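Local coordinates for ribonuclease VapC (PDB 5L6L) that probably acts as a magnesium-dependent RNase, the PIN-domain toxin of a toxin-antitoxin pair, held here by its VapB antitoxin in a complex with operator DNA, at the interface of chains A and B and the interface of chains C and A. Residues are numbered along the deposited sequence; one frame, centred on the assembly and turned at random. Chains: chain A, Ribonuclease VapC; chain B/C, VapB family protein.

Contact 1: the interface of chains A and B. Residues chain A 32, 67-68; chain B 42-45.
A:Val68 of the toxin faces B:Asp44 of the antitoxin, and the two are joined largely through the backbone of the valine. The amide N of A:Val68 donates to OD2 of the B:Asp44 carboxylate at 3.3 Å, a long but fairly straight bond (164° at the hydrogen) that arrives at the anti lone pair of OD2, on the side away from OD1. As modelled, CG of B:Asp44 lies beside its own backbone N (chi1 -73°), which turns the carboxylate toward the toxin; the aspartate is poorly ordered, and its carboxylate position should be read with care. In the opposite sense the amide N of B:Asp44 makes a weak hydrogen bond to the carbonyl O of A:Val68, 3.3 Å away, so one toxin residue is met through both its N-H and its C=O. Next to this polar pair B:Val45 presents the CG2 branch, which stands 3.7 Å from CB of the A:Pro67 ring. The same methyl lies 4.0 Å from CD2 of A:Leu32; the valine and leucine side chains cross obliquely. CB of A:Pro67 also packs against CB of B:Asp44. The patch sets the turn between antitoxin strands 36-42 and 45-50 against the start of toxin strand 68-69, beside strand 31-34 of the PIN domain.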
ATOM      1  N   LEU A  32       7.144  22.084 -16.966  1.00 24.05           N
ATOM      2  CA  LEU A  32       7.676  20.766 -16.675  1.00 23.65           C
ATOM      3  C   LEU A  32       7.399  19.835 -17.838  1.00 27.36           C
ATOM      4  O   LEU A  32       6.293  19.836 -18.395  1.00 27.97           O
ATOM      5  CB  LEU A  32       7.022  20.189 -15.414  1.00 24.39           C
ATOM      6  CG  LEU A  32       6.972  20.986 -14.104  1.00 24.54           C
ATOM      7  CD1 LEU A  32       6.342  20.148 -13.000  1.00 24.46           C
ATOM      8  CD2 LEU A  32       8.343  21.440 -13.689  1.00 25.51           C
ATOM      9  N   PRO A  67      12.908  21.356 -16.868  1.00 28.55           N
ATOM     10  CA  PRO A  67      13.083  20.216 -15.962  1.00 26.24           C
ATOM     11  C   PRO A  67      12.194  19.057 -16.384  1.00 26.70           C
ATOM     12  O   PRO A  67      11.090  19.251 -16.901  1.00 30.85           O
ATOM     13  CB  PRO A  67      12.675  20.785 -14.605  1.00 24.34           C
ATOM     14  CG  PRO A  67      11.728  21.789 -14.925  1.00 23.75           C
ATOM     15  CD  PRO A  67      12.260  22.467 -16.166  1.00 35.08           C
ATOM     16  N   VAL A  68      12.696  17.844 -16.186  1.00 26.67           N
ATOM     17  CA  VAL A  68      12.028  16.636 -16.656  1.00 33.30           C
ATOM     18  C   VAL A  68      11.512  15.863 -15.453  1.00 30.72           C
ATOM     19  O   VAL A  68      12.282  15.534 -14.547  1.00 24.82           O
ATOM     20  CB  VAL A  68      12.964  15.758 -17.494  1.00 25.08           C
ATOM     21  CG1 VAL A  68      12.358  14.372 -17.660  1.00 25.10           C
ATOM     22  CG2 VAL A  68      13.205  16.389 -18.826  1.00 25.20           C
TER
ATOM     23  N   SER B  42      10.896  13.711  -8.442  1.00 35.11           N
ATOM     24  CA  SER B  42      10.973  12.851  -9.623  1.00 33.81           C
ATOM     25  C   SER B  42      11.960  13.469 -10.609  1.00 35.50           C
ATOM     26  O   SER B  42      11.665  14.493 -11.231  1.00 41.17           O
ATOM     27  CB  SER B  42       9.593  12.669 -10.262  1.00 32.54           C
ATOM     28  OG  SER B  42       8.592  12.413  -9.275  1.00 30.95           O
ATOM     29  N   GLY B  43      13.132  12.871 -10.735  1.00 44.48           N
ATOM     30  CA  GLY B  43      14.152  13.453 -11.599  1.00 40.16           C
ATOM     31  C   GLY B  43      14.585  14.829 -11.116  1.00 45.34           C
ATOM     32  O   GLY B  43      15.057  15.003  -9.982  1.00 42.67           O
ATOM     33  N   ASP B  44      14.408  15.831 -11.979  1.00 47.18           N
ATOM     34  CA  ASP B  44      14.880  17.180 -11.694  1.00 45.27           C
ATOM     35  C   ASP B  44      14.009  17.900 -10.690  1.00 39.72           C
ATOM     36  O   ASP B  44      14.446  18.904 -10.121  1.00 38.41           O
ATOM     37  CB  ASP B  44      14.908  18.030 -12.970  1.00 57.45           C
ATOM     38  CG  ASP B  44      16.019  17.650 -13.913  1.00 67.10           C
ATOM     39  OD1 ASP B  44      17.132  17.355 -13.416  1.00 70.63           O
ATOM     40  OD2 ASP B  44      15.774  17.668 -15.148  1.00 62.40           O
ATOM     41  N   VAL B  45      12.781  17.450 -10.483  1.00 34.69           N
ATOM     42  CA  VAL B  45      11.747  18.292  -9.897  1.00 36.29           C
ATOM     43  C   VAL B  45      11.448  17.823  -8.482  1.00 33.51           C
ATOM     44  O   VAL B  45      11.169  16.638  -8.268  1.00 32.99           O
ATOM     45  CB  VAL B  45      10.471  18.282 -10.764  1.00 41.81           C
ATOM     46  CG1 VAL B  45       9.408  19.198 -10.181  1.00 29.78           C
ATOM     47  CG2 VAL B  45      10.785  18.681 -12.194  1.00 41.62           C
TER

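Contact 2: the interface of chains A and B. Residues chain A 104, 106; chain B 49-50, 52.
A:Arg106 lies across the ring of B:Tyr49 and reaches on toward B:Lys52, hiding more surface than any other residue of this patch. Its CG stands over the centre of the tyrosine ring, 3.9 Å above the plane, and covers one face with aliphatic chain. Bends at chi2 (-94°) and chi3 (-120°) then carry the guanidinium along toward the rim, where CZ comes to 3.6 Å from CE2 of B:Tyr49. The guanidinium and ring planes are inclined by 33°, and CE2 is offset toward the guanidinium rim, a tilted overlap and not a parallel stack. B:Lys52 runs obliquely past the outer end of the arginine, with its CG at the guanidinium edge; this lysine is poorly ordered, and the details of its packing are doubtful. Its NZ is modelled near the guanidinium of A:Arg106, but that placement, and any effect of the like charges, is equally doubtful. At the far end of the tyrosine a solvent molecule appears to link the two chains: water 1, in the plane of the ring at its edge, lies 2.9 Å from the phenol OH of B:Tyr49 and 2.5 Å from the carbonyl O of A:Ala104.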
ATOM      1  N   ALA A 104       0.619  13.546  -9.668  1.00 26.75           N
ATOM      2  CA  ALA A 104       1.566  13.277  -8.593  1.00 32.24           C
ATOM      3  C   ALA A 104       2.242  14.553  -8.111  1.00 34.57           C
ATOM      4  O   ALA A 104       2.499  14.709  -6.910  1.00 28.13           O
ATOM      5  CB  ALA A 104       2.611  12.263  -9.051  1.00 29.04           C
ATOM      6  N   ARG A 106       0.881  17.611  -8.565  1.00 23.51           N
ATOM      7  CA  ARG A 106      -0.152  18.624  -8.393  1.00 28.95           C
ATOM      8  C   ARG A 106       0.010  19.766  -9.397  1.00 25.98           C
ATOM      9  O   ARG A 106      -0.145  20.951  -9.068  1.00 32.48           O
ATOM     10  CB  ARG A 106      -0.155  19.130  -6.962  1.00 25.02           C
ATOM     11  CG  ARG A 106      -0.637  18.083  -5.994  1.00 25.51           C
ATOM     12  CD  ARG A 106      -2.101  18.265  -5.777  1.00 51.52           C
ATOM     13  NE  ARG A 106      -2.436  18.528  -4.384  1.00 55.54           N
ATOM     14  CZ  ARG A 106      -2.862  17.591  -3.540  1.00 67.40           C
ATOM     15  NH1 ARG A 106      -2.998  16.332  -3.968  1.00 67.33           N
ATOM     16  NH2 ARG A 106      -3.151  17.913  -2.277  1.00 69.76           N
TER
ATOM     17  N   TYR B  49       3.853  20.436  -1.146  1.00 26.78           N
ATOM     18  CA  TYR B  49       2.523  21.008  -1.026  1.00 29.66           C
ATOM     19  C   TYR B  49       1.896  20.509   0.259  1.00 34.55           C
ATOM     20  O   TYR B  49       2.271  19.441   0.766  1.00 40.48           O
ATOM     21  CB  TYR B  49       1.655  20.644  -2.238  1.00 27.94           C
ATOM     22  CG  TYR B  49       1.442  19.160  -2.370  1.00 33.35           C
ATOM     23  CD1 TYR B  49       2.247  18.390  -3.214  1.00 31.89           C
ATOM     24  CD2 TYR B  49       0.441  18.521  -1.648  1.00 37.42           C
ATOM     25  CE1 TYR B  49       2.063  17.023  -3.322  1.00 32.40           C
ATOM     26  CE2 TYR B  49       0.254  17.151  -1.743  1.00 39.59           C
ATOM     27  CZ  TYR B  49       1.062  16.412  -2.578  1.00 35.86           C
ATOM     28  OH  TYR B  49       0.851  15.061  -2.677  1.00 37.42           O
ATOM     29  N   PRO B  50       0.941  21.243   0.819  1.00 32.27           N
ATOM     30  CA  PRO B  50       0.312  20.808   2.076  1.00 40.08           C
ATOM     31  C   PRO B  50      -0.366  19.450   1.940  1.00 42.26           C
ATOM     32  O   PRO B  50      -1.009  19.151   0.929  1.00 42.96           O
ATOM     33  CB  PRO B  50      -0.714  21.909   2.364  1.00 36.06           C
ATOM     34  CG  PRO B  50      -0.283  23.090   1.487  1.00 37.59           C
ATOM     35  CD  PRO B  50       0.401  22.519   0.316  1.00 30.44           C
ATOM     36  N   LYS B  52      -3.197  16.696   2.639  1.00 49.60           N
ATOM     37  CA  LYS B  52      -4.617  16.789   2.865  1.00 51.35           C
ATOM     38  C   LYS B  52      -5.083  15.578   3.637  1.00 55.71           C
ATOM     39  O   LYS B  52      -5.067  14.487   3.144  1.00 68.76           O
ATOM     40  CB  LYS B  52      -5.340  16.872   1.545  1.00 59.65           C
ATOM     41  CG  LYS B  52      -4.699  17.793   0.543  1.00 68.90           C
ATOM     42  CD  LYS B  52      -5.473  19.082   0.379  1.00 76.01           C
ATOM     43  CE  LYS B  52      -4.942  19.838  -0.820  1.00 78.64           C
ATOM     44  NZ  LYS B  52      -5.967  20.668  -1.504  1.00 79.56           N
TER
HETATM   45  O   HOH W   1       2.120  13.498  -4.731  0.98 35.10           O

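Contact 3: the interface of chains C and A. Residues chain C 55, 58-59; chain A 13, 21, 24-25, 31, 66.
Helix 55-63 of the second antitoxin chain packs on the toxin through an apolar face, with C:Ile55 and C:Val59, one helical turn apart, facing chain A. C:Ile55 hides the most surface of the residues here and uses both its branches. Its CG1 lies beside the backbone N (chi1 -66°), sending CD1 toward A:Leu66, whose CD2 is 3.7 Å away; the two side chains cross at about a right angle. The same CD1 meets CD1 of A:Ile31 at 4.0 Å, methyl to methyl. The other branch, CG2, turns to toxin helix 18-26, where it touches CG1 of A:Val24 at 3.9 Å and CG2 of A:Thr25 at 4.0 Å. The isoleucine is thus wedged between that helix on one flank and A:Ile31 with A:Leu66 on the other. Along the helix C:Val59 places its CG2 methyl 3.8 Å from CB of A:Thr21 and 4.1 Å from CG2 of A:Thr25. Both threonines therefore contribute carbon to the contact, and OG1 of A:Thr25 makes a weak hydrogen bond back to the carbonyl O of A:Thr21 within its own helix. C:Leu58 is a looser neighbour, its CD2 standing 4.5 Å from CD2 of A:Leu13. The receiving groove is built from toxin helices 7-14 and 18-26, the start of strand 31-34 and the loop leading into strand 68-69.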
ATOM      1  N   ILE C  55      12.622  30.688 -19.928  1.00 45.08           N
ATOM      2  CA  ILE C  55      11.781  30.312 -21.064  1.00 38.62           C
ATOM      3  C   ILE C  55      11.987  31.278 -22.222  1.00 39.23           C
ATOM      4  O   ILE C  55      12.062  30.867 -23.387  1.00 41.58           O
ATOM      5  CB  ILE C  55      10.302  30.249 -20.642  1.00 33.53           C
ATOM      6  CG1 ILE C  55      10.066  29.121 -19.640  1.00 32.91           C
ATOM      7  CG2 ILE C  55       9.404  30.062 -21.852  1.00 31.01           C
ATOM      8  CD1 ILE C  55      10.107  27.737 -20.243  1.00 34.73           C
ATOM      9  N   LEU C  58      14.959  30.442 -23.991  1.00 35.81           N
ATOM     10  CA  LEU C  58      14.806  29.214 -24.757  1.00 32.89           C
ATOM     11  C   LEU C  58      14.192  29.511 -26.122  1.00 51.26           C
ATOM     12  O   LEU C  58      14.697  29.050 -27.153  1.00 38.70           O
ATOM     13  CB  LEU C  58      13.967  28.195 -23.992  1.00 30.54           C
ATOM     14  CG  LEU C  58      13.289  27.132 -24.887  1.00 36.15           C
ATOM     15  CD1 LEU C  58      14.263  26.065 -25.401  1.00 33.74           C
ATOM     16  CD2 LEU C  58      12.141  26.475 -24.156  1.00 27.82           C
ATOM     17  N   VAL C  59      13.113  30.307 -26.140  1.00 39.68           N
ATOM     18  CA  VAL C  59      12.484  30.701 -27.395  1.00 37.60           C
ATOM     19  C   VAL C  59      13.450  31.518 -28.253  1.00 42.26           C
ATOM     20  O   VAL C  59      13.514  31.336 -29.475  1.00 43.63           O
ATOM     21  CB  VAL C  59      11.180  31.470 -27.114  1.00 36.35           C
ATOM     22  CG1 VAL C  59      10.649  32.072 -28.383  1.00 31.43           C
ATOM     23  CG2 VAL C  59      10.147  30.536 -26.496  1.00 33.58           C
TER
ATOM     24  N   LEU A  13       6.313  23.343 -29.208  1.00 26.38           N
ATOM     25  CA  LEU A  13       7.329  24.209 -28.627  1.00 25.18           C
ATOM     26  C   LEU A  13       8.680  23.942 -29.277  1.00 30.01           C
ATOM     27  O   LEU A  13       9.343  24.874 -29.754  1.00 36.75           O
ATOM     28  CB  LEU A  13       7.376  24.045 -27.105  1.00 24.70           C
ATOM     29  CG  LEU A  13       8.241  25.014 -26.275  1.00 25.47           C
ATOM     30  CD1 LEU A  13       7.943  26.452 -26.606  1.00 26.30           C
ATOM     31  CD2 LEU A  13       8.025  24.816 -24.782  1.00 27.61           C
ATOM     32  N   THR A  21       4.722  29.141 -28.582  1.00 27.65           N
ATOM     33  CA  THR A  21       5.808  29.770 -27.828  1.00 28.39           C
ATOM     34  C   THR A  21       5.348  31.058 -27.159  1.00 29.79           C
ATOM     35  O   THR A  21       5.844  31.404 -26.085  1.00 31.72           O
ATOM     36  CB  THR A  21       7.059  30.022 -28.691  1.00 29.20           C
ATOM     37  OG1 THR A  21       6.798  30.952 -29.743  1.00 40.81           O
ATOM     38  CG2 THR A  21       7.568  28.746 -29.294  1.00 28.43           C
ATOM     39  N   VAL A  24       3.356  29.833 -23.929  1.00 28.03           N
ATOM     40  CA  VAL A  24       4.219  29.242 -22.911  1.00 34.80           C
ATOM     41  C   VAL A  24       4.999  30.319 -22.148  1.00 38.98           C
ATOM     42  O   VAL A  24       5.129  30.250 -20.920  1.00 50.40           O
ATOM     43  CB  VAL A  24       5.137  28.190 -23.556  1.00 34.01           C
ATOM     44  CG1 VAL A  24       6.332  27.876 -22.662  1.00 26.79           C
ATOM     45  CG2 VAL A  24       4.325  26.924 -23.827  1.00 31.12           C
ATOM     46  N   THR A  25       5.506  31.342 -22.845  1.00 33.97           N
ATOM     47  CA  THR A  25       6.201  32.413 -22.138  1.00 34.14           C
ATOM     48  C   THR A  25       5.281  33.116 -21.143  1.00 34.60           C
ATOM     49  O   THR A  25       5.748  33.635 -20.128  1.00 38.48           O
ATOM     50  CB  THR A  25       6.777  33.455 -23.109  1.00 37.95           C
ATOM     51  OG1 THR A  25       5.708  34.043 -23.835  1.00 59.24           O
ATOM     52  CG2 THR A  25       7.705  32.837 -24.093  1.00 32.49           C
ATOM     53  N   ILE A  31       7.306  25.250 -15.684  1.00 28.84           N
ATOM     54  CA  ILE A  31       6.994  24.490 -16.891  1.00 28.99           C
ATOM     55  C   ILE A  31       7.829  23.222 -16.883  1.00 25.04           C
ATOM     56  O   ILE A  31       9.066  23.281 -16.827  1.00 28.87           O
ATOM     57  CB  ILE A  31       7.243  25.314 -18.160  1.00 29.11           C
ATOM     58  CG1 ILE A  31       6.535  26.636 -18.001  1.00 26.92           C
ATOM     59  CG2 ILE A  31       6.757  24.557 -19.394  1.00 24.82           C
ATOM     60  CD1 ILE A  31       6.207  27.246 -19.276  1.00 35.21           C
ATOM     61  N   LEU A  66      14.228  22.786 -19.818  1.00 29.09           N
ATOM     62  CA  LEU A  66      13.012  22.391 -19.104  1.00 24.18           C
ATOM     63  C   LEU A  66      13.286  21.248 -18.143  1.00 27.84           C
ATOM     64  O   LEU A  66      13.833  20.217 -18.565  1.00 38.60           O
ATOM     65  CB  LEU A  66      11.952  21.943 -20.085  1.00 34.46           C
ATOM     66  CG  LEU A  66      11.480  22.910 -21.149  1.00 26.16           C
ATOM     67  CD1 LEU A  66      10.460  22.167 -21.998  1.00 33.96           C
ATOM     68  CD2 LEU A  66      10.851  24.083 -20.468  1.00 23.43           C
TER

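One toxin chain meets both antitoxin chains: contacts 1 and 2 belong to chain B, contact 3 to chain C. Between the centres of their C-alpha atoms, contact 1 lies about 16 Å from contact 2 and 15 Å from contact 3, while contacts 2 and 3 are about 25 Å apart. Antitoxin strand 45-50 joins contacts 1 and 2; on the toxin, A:Ile31 and A:Leu32 of strand 31-34 and the consecutive pair A:Leu66 and A:Pro67, just before strand 68-69, link contacts 1 and 3. The toxin thus sits against the strand-rich part of one antitoxin chain and the helix of the other, which probably helps hold it to the paired antitoxin chains.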